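Local coordinates for N-acetyl-beta-D glucosaminidase (Rhizomucor miehei CAU432, PDB 4ZM6), which probably hydrolyses terminal N-acetylglucosamine residues through a family 3 glycoside hydrolase domain and transfers acetyl groups from acetyl-CoA to glucosamine through a GCN5-related region, at residues Thr600-Met614 with His638-Thr652. Residues are numbered along the deposited sequence; the frame is centred on the assembly and turned at random.
Sequences TQIVVVDNKKHGQLM and HFREQGADCIKLGST. With ACO (acetyl coenzyme *a), chain C.
Gly611 CA sits over one face of the Phe639 ring, offset toward its rim and 3.8 Å from the ring centroid, so the helix residue packs directly on strand backbone. Ile602 meets the rim of the same ring, CG1 at 4.0 Å from Phe639 CE1, near the ring plane. Beyond it, Ile602 CD1 touches both His638 CE1 and Gln642 CG, while the Ala644 methyl closes on Gly611 N.

On the other face of the sheet, Cys646 CB sits over the His610 imidazole, 3.8 Å from its centroid, with Val605 CB on the opposite face of that ring. Farther along this side, the Gln612 amide clips onto Thr652: its NE2 donates to Thr652 OG1 at 3.1 Å, nearly in the amide plane, and its OE1 accepts from Thr652 N. With CG beside the backbone N (chi1 -57°) and the chain extended beyond it, the amide reaches the loop that follows strand 646-649. Gln601 NE2 approaches OE1 from the opposite face at 2.8 Å, so two donors grip this oxygen, and the three bonds together should fix the amide's rotation. Gln601 NE2 also bonds Tyr653 O.

Strands 608-614 and 646-649 run parallel, their segment axes 22° apart, joined by bonds such as Leu613 N to Lys648 O (2.9 Å, 171° at the hydrogen). The ladder ends where Gly650 N donates to Leu613 O; the acetyl CH3 of acetyl-CoA lies 3.5 Å from Gly650 N. Strand 608-618, helix 627-642 and strand 646-649 thus form a beta-alpha-beta unit, with Phe639 and its neighbours packing helix to sheet, and the acetyl group lies where strand 646-649 ends beside Leu613 of strand 608-618, in the acetyl-CoA site of the GNAT fold.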
# COMPACT_ATOMS: atom_id res chain seq x y z
N THR A 600 -18.52 3.38 -5.88
CA THR A 600 -17.85 2.36 -6.67
C THR A 600 -18.06 0.96 -6.08
O THR A 600 -17.95 0.76 -4.88
CB THR A 600 -16.33 2.67 -6.76
OG1 THR A 600 -16.07 3.40 -7.96
CG2 THR A 600 -15.46 1.42 -6.75
N GLN A 601 -18.36 -0.01 -6.95
CA GLN A 601 -18.48 -1.41 -6.54
C GLN A 601 -18.01 -2.33 -7.66
O GLN A 601 -17.93 -1.91 -8.82
CB GLN A 601 -19.92 -1.73 -6.10
CG GLN A 601 -20.96 -1.97 -7.19
CD GLN A 601 -22.21 -2.67 -6.66
OE1 GLN A 601 -22.33 -2.96 -5.46
NE2 GLN A 601 -23.16 -2.94 -7.55
N ILE A 602 -17.68 -3.57 -7.31
CA ILE A 602 -17.26 -4.57 -8.28
C ILE A 602 -18.13 -5.81 -8.13
O ILE A 602 -18.28 -6.34 -7.03
CB ILE A 602 -15.77 -4.94 -8.12
CG1 ILE A 602 -14.88 -3.78 -8.57
CG2 ILE A 602 -15.42 -6.18 -8.94
CD1 ILE A 602 -13.42 -3.94 -8.19
N VAL A 603 -18.69 -6.26 -9.24
CA VAL A 603 -19.61 -7.39 -9.27
C VAL A 603 -19.13 -8.39 -10.32
O VAL A 603 -18.55 -8.00 -11.33
CB VAL A 603 -21.04 -6.91 -9.62
CG1 VAL A 603 -21.94 -8.07 -10.04
CG2 VAL A 603 -21.65 -6.18 -8.44
N VAL A 604 -19.36 -9.67 -10.06
CA VAL A 604 -19.00 -10.72 -11.00
C VAL A 604 -20.21 -11.13 -11.86
O VAL A 604 -21.27 -11.45 -11.33
CB VAL A 604 -18.45 -11.95 -10.26
CG1 VAL A 604 -18.09 -13.04 -11.25
CG2 VAL A 604 -17.24 -11.56 -9.42
N VAL A 605 -20.03 -11.09 -13.18
CA VAL A 605 -21.06 -11.50 -14.15
C VAL A 605 -20.41 -12.38 -15.22
O VAL A 605 -19.46 -11.95 -15.88
CB VAL A 605 -21.72 -10.28 -14.84
CG1 VAL A 605 -22.75 -10.72 -15.86
CG2 VAL A 605 -22.34 -9.34 -13.80
N ASP A 606 -20.91 -13.60 -15.38
CA ASP A 606 -20.29 -14.62 -16.25
C ASP A 606 -18.85 -14.96 -15.81
O ASP A 606 -18.06 -15.50 -16.58
CB ASP A 606 -20.31 -14.18 -17.72
CG ASP A 606 -21.72 -14.02 -18.27
OD1 ASP A 606 -22.38 -15.06 -18.51
OD2 ASP A 606 -22.16 -12.87 -18.47
N ASN A 607 -18.54 -14.66 -14.55
CA ASN A 607 -17.19 -14.75 -14.01
C ASN A 607 -16.16 -13.77 -14.60
O ASN A 607 -14.95 -14.00 -14.53
CB ASN A 607 -16.67 -16.20 -14.04
CG ASN A 607 -15.78 -16.52 -12.85
OD1 ASN A 607 -16.04 -16.08 -11.73
ND2 ASN A 607 -14.71 -17.27 -13.09
N LYS A 608 -16.65 -12.67 -15.16
CA LYS A 608 -15.83 -11.48 -15.42
C LYS A 608 -16.07 -10.50 -14.28
O LYS A 608 -17.21 -10.27 -13.89
CB LYS A 608 -16.24 -10.80 -16.73
CG LYS A 608 -15.61 -11.36 -18.00
CD LYS A 608 -15.62 -10.29 -19.10
CE LYS A 608 -15.04 -10.78 -20.41
NZ LYS A 608 -16.02 -11.57 -21.21
N LYS A 609 -15.01 -9.92 -13.73
CA LYS A 609 -15.16 -8.80 -12.79
C LYS A 609 -15.74 -7.61 -13.55
O LYS A 609 -15.26 -7.28 -14.63
CB LYS A 609 -13.82 -8.39 -12.19
CG LYS A 609 -13.31 -9.26 -11.06
CD LYS A 609 -12.02 -8.66 -10.50
CE LYS A 609 -11.54 -9.35 -9.23
NZ LYS A 609 -10.92 -10.67 -9.51
N HIS A 610 -16.76 -6.97 -12.98
CA HIS A 610 -17.37 -5.79 -13.58
C HIS A 610 -17.30 -4.64 -12.59
O HIS A 610 -17.79 -4.76 -11.47
CB HIS A 610 -18.83 -6.03 -13.95
CG HIS A 610 -19.02 -6.76 -15.24
ND1 HIS A 610 -19.78 -6.26 -16.28
CD2 HIS A 610 -18.54 -7.95 -15.68
CE1 HIS A 610 -19.76 -7.11 -17.29
NE2 HIS A 610 -19.02 -8.14 -16.95
N GLY A 611 -16.69 -3.53 -13.00
CA GLY A 611 -16.60 -2.35 -12.17
C GLY A 611 -17.78 -1.45 -12.45
O GLY A 611 -18.08 -1.16 -13.60
N GLN A 612 -18.46 -1.02 -11.39
CA GLN A 612 -19.61 -0.14 -11.55
C GLN A 612 -19.30 1.18 -10.88
O GLN A 612 -18.97 1.21 -9.69
CB GLN A 612 -20.85 -0.77 -10.95
CG GLN A 612 -21.19 -2.14 -11.52
CD GLN A 612 -22.61 -2.58 -11.20
OE1 GLN A 612 -23.20 -2.17 -10.19
NE2 GLN A 612 -23.18 -3.42 -12.05
N LEU A 613 -19.38 2.26 -11.65
CA LEU A 613 -19.20 3.61 -11.13
C LEU A 613 -20.58 4.08 -10.70
O LEU A 613 -21.36 4.58 -11.50
CB LEU A 613 -18.59 4.53 -12.19
CG LEU A 613 -17.88 5.80 -11.69
CD1 LEU A 613 -17.14 6.49 -12.82
CD2 LEU A 613 -18.86 6.78 -11.08
N MET A 614 -20.87 3.90 -9.41
CA MET A 614 -22.21 4.10 -8.88
C MET A 614 -22.60 5.56 -8.90
O MET A 614 -23.74 5.91 -9.20
CB MET A 614 -22.31 3.57 -7.44
CG MET A 614 -22.04 2.07 -7.29
SD MET A 614 -21.87 1.59 -5.55
CE MET A 614 -23.56 1.78 -5.00
N HIS A 638 -8.43 2.11 -9.68
CA HIS A 638 -8.79 1.00 -8.81
C HIS A 638 -9.30 -0.19 -9.62
O HIS A 638 -8.80 -1.30 -9.46
CB HIS A 638 -9.83 1.41 -7.77
CG HIS A 638 -10.39 0.24 -7.01
ND1 HIS A 638 -11.73 -0.06 -7.00
CD2 HIS A 638 -9.77 -0.72 -6.29
CE1 HIS A 638 -11.92 -1.15 -6.28
NE2 HIS A 638 -10.75 -1.58 -5.84
N PHE A 639 -10.29 0.04 -10.47
CA PHE A 639 -10.82 -1.00 -11.33
C PHE A 639 -9.70 -1.66 -12.12
O PHE A 639 -9.63 -2.89 -12.21
CB PHE A 639 -11.82 -0.44 -12.34
CG PHE A 639 -13.10 0.07 -11.74
CD1 PHE A 639 -13.73 -0.60 -10.70
CD2 PHE A 639 -13.71 1.21 -12.26
CE1 PHE A 639 -14.92 -0.12 -10.17
CE2 PHE A 639 -14.90 1.68 -11.74
CZ PHE A 639 -15.50 1.02 -10.69
N ARG A 640 -8.84 -0.83 -12.68
CA ARG A 640 -7.73 -1.29 -13.52
C ARG A 640 -6.84 -2.29 -12.77
O ARG A 640 -6.52 -3.34 -13.31
CB ARG A 640 -6.92 -0.09 -13.99
CG ARG A 640 -5.80 -0.40 -14.96
CD ARG A 640 -5.13 0.87 -15.47
NE ARG A 640 -6.07 1.76 -16.15
CZ ARG A 640 -6.38 3.01 -15.79
NH1 ARG A 640 -5.83 3.58 -14.72
NH2 ARG A 640 -7.24 3.71 -16.51
N GLU A 641 -6.46 -1.94 -11.54
CA GLU A 641 -5.63 -2.82 -10.70
C GLU A 641 -6.35 -4.10 -10.34
O GLU A 641 -5.73 -5.16 -10.25
CB GLU A 641 -5.21 -2.10 -9.42
CG GLU A 641 -4.24 -0.95 -9.62
CD GLU A 641 -4.12 -0.06 -8.39
OE1 GLU A 641 -5.04 0.76 -8.15
OE2 GLU A 641 -3.11 -0.18 -7.67
N GLN A 642 -7.66 -4.00 -10.11
CA GLN A 642 -8.49 -5.16 -9.75
C GLN A 642 -8.79 -6.09 -10.93
O GLN A 642 -9.21 -7.22 -10.72
CB GLN A 642 -9.81 -4.71 -9.13
CG GLN A 642 -9.66 -4.04 -7.78
CD GLN A 642 -8.93 -4.92 -6.79
OE1 GLN A 642 -9.36 -6.04 -6.51
NE2 GLN A 642 -7.81 -4.43 -6.27
N GLY A 643 -8.59 -5.61 -12.15
CA GLY A 643 -8.92 -6.40 -13.34
C GLY A 643 -10.39 -6.34 -13.68
O GLY A 643 -10.92 -7.23 -14.35
N ALA A 644 -11.07 -5.29 -13.21
CA ALA A 644 -12.44 -5.02 -13.63
C ALA A 644 -12.39 -4.30 -14.97
O ALA A 644 -12.44 -3.07 -15.03
CB ALA A 644 -13.16 -4.17 -12.59
N ASP A 645 -12.27 -5.08 -16.05
CA ASP A 645 -12.06 -4.53 -17.39
C ASP A 645 -13.36 -4.14 -18.12
O ASP A 645 -13.31 -3.40 -19.09
CB ASP A 645 -11.25 -5.50 -18.25
CG ASP A 645 -9.86 -5.78 -17.67
OD1 ASP A 645 -9.33 -4.93 -16.93
OD2 ASP A 645 -9.30 -6.86 -17.97
N CYS A 646 -14.50 -4.65 -17.67
CA CYS A 646 -15.79 -4.18 -18.17
C CYS A 646 -16.35 -3.25 -17.11
O CYS A 646 -16.61 -3.68 -15.99
CB CYS A 646 -16.75 -5.35 -18.42
SG CYS A 646 -16.14 -6.58 -19.60
N ILE A 647 -16.50 -1.98 -17.45
CA ILE A 647 -16.90 -0.97 -16.49
C ILE A 647 -18.21 -0.34 -16.94
O ILE A 647 -18.45 -0.20 -18.13
CB ILE A 647 -15.81 0.12 -16.31
CG1 ILE A 647 -14.41 -0.47 -16.48
CG2 ILE A 647 -15.90 0.75 -14.93
CD1 ILE A 647 -13.30 0.56 -16.42
N LYS A 648 -19.05 0.05 -15.97
CA LYS A 648 -20.40 0.54 -16.22
C LYS A 648 -20.63 1.90 -15.57
O LYS A 648 -20.15 2.14 -14.47
CB LYS A 648 -21.42 -0.46 -15.65
CG LYS A 648 -22.88 -0.09 -15.83
CD LYS A 648 -23.79 -0.96 -14.97
CE LYS A 648 -25.15 -1.18 -15.63
NZ LYS A 648 -25.86 0.09 -15.92
N LEU A 649 -21.38 2.78 -16.24
CA LEU A 649 -21.84 4.02 -15.61
C LEU A 649 -23.14 3.72 -14.87
O LEU A 649 -24.10 3.22 -15.47
CB LEU A 649 -22.09 5.13 -16.64
CG LEU A 649 -20.90 5.94 -17.17
CD1 LEU A 649 -21.42 7.06 -18.06
CD2 LEU A 649 -20.05 6.50 -16.05
N GLY A 650 -23.17 4.07 -13.59
CA GLY A 650 -24.28 3.70 -12.72
C GLY A 650 -24.06 2.30 -12.20
O GLY A 650 -22.98 1.73 -12.38
N SER A 651 -25.07 1.73 -11.55
CA SER A 651 -24.95 0.38 -11.02
C SER A 651 -26.24 -0.41 -11.21
O SER A 651 -27.28 0.14 -11.56
CB SER A 651 -24.56 0.43 -9.54
OG SER A 651 -25.17 1.51 -8.86
N THR A 652 -26.14 -1.71 -10.98
CA THR A 652 -27.30 -2.60 -11.00
C THR A 652 -27.94 -2.63 -9.60
O THR A 652 -28.98 -2.01 -9.38
CB THR A 652 -26.91 -4.01 -11.46
OG1 THR A 652 -25.75 -4.44 -10.75
CG2 THR A 652 -26.58 -4.01 -12.95
N1A ACO C . -9.28 25.50 -16.03
C2A ACO C . -10.13 25.57 -17.09
N3A ACO C . -11.01 24.59 -17.39
C4A ACO C . -11.11 23.47 -16.62
C5A ACO C . -10.21 23.33 -15.46
C6A ACO C . -9.27 24.44 -15.19
N6A ACO C . -8.42 24.38 -14.13
N7A ACO C . -10.49 22.15 -14.89
C8A ACO C . -11.48 21.57 -15.62
N9A ACO C . -11.85 22.35 -16.66
C1B ACO C . -12.90 22.02 -17.65
C2B ACO C . -12.34 21.35 -18.90
O2B ACO C . -12.89 21.95 -20.08
C3B ACO C . -12.68 19.87 -18.78
O3B ACO C . -13.01 19.23 -20.03
P3B ACO C . -14.36 19.40 -20.91
O7A ACO C . -15.33 18.40 -20.33
O8A ACO C . -14.76 20.85 -20.79
O9A ACO C . -13.90 19.03 -22.29
C4B ACO C . -13.82 19.83 -17.76
O4B ACO C . -13.83 21.09 -17.07
C5B ACO C . -13.64 18.68 -16.78
O5B ACO C . -14.28 19.04 -15.57
P1A ACO C . -13.68 18.63 -14.14
O1A ACO C . -13.42 19.91 -13.38
O2A ACO C . -12.60 17.59 -14.25
O3A ACO C . -15.02 17.91 -13.62
P2A ACO C . -15.93 18.57 -12.49
O4A ACO C . -15.07 18.77 -11.26
O5A ACO C . -16.67 19.75 -13.06
O6A ACO C . -16.98 17.38 -12.24
CBP ACO C . -19.08 16.35 -12.85
CCP ACO C . -17.74 16.86 -13.33
CDP ACO C . -18.88 15.21 -11.87
CEP ACO C . -19.86 15.83 -14.05
CAP ACO C . -19.80 17.53 -12.19
OAP ACO C . -20.30 18.40 -13.20
C9P ACO C . -20.92 17.12 -11.27
O9P ACO C . -20.69 17.02 -10.08
N8P ACO C . -22.13 16.91 -11.79
C7P ACO C . -23.24 16.57 -10.93
C6P ACO C . -24.44 16.04 -11.70
C5P ACO C . -24.27 14.67 -12.33
O5P ACO C . -24.96 14.46 -13.31
N4P ACO C . -23.44 13.74 -11.82
C3P ACO C . -23.33 12.40 -12.40
C2P ACO C . -24.29 11.39 -11.75
S1P ACO C . -24.57 9.95 -12.75
C ACO C . -23.39 8.88 -12.28
O ACO C . -22.53 9.21 -11.49
CH3 ACO C . -23.43 7.51 -12.88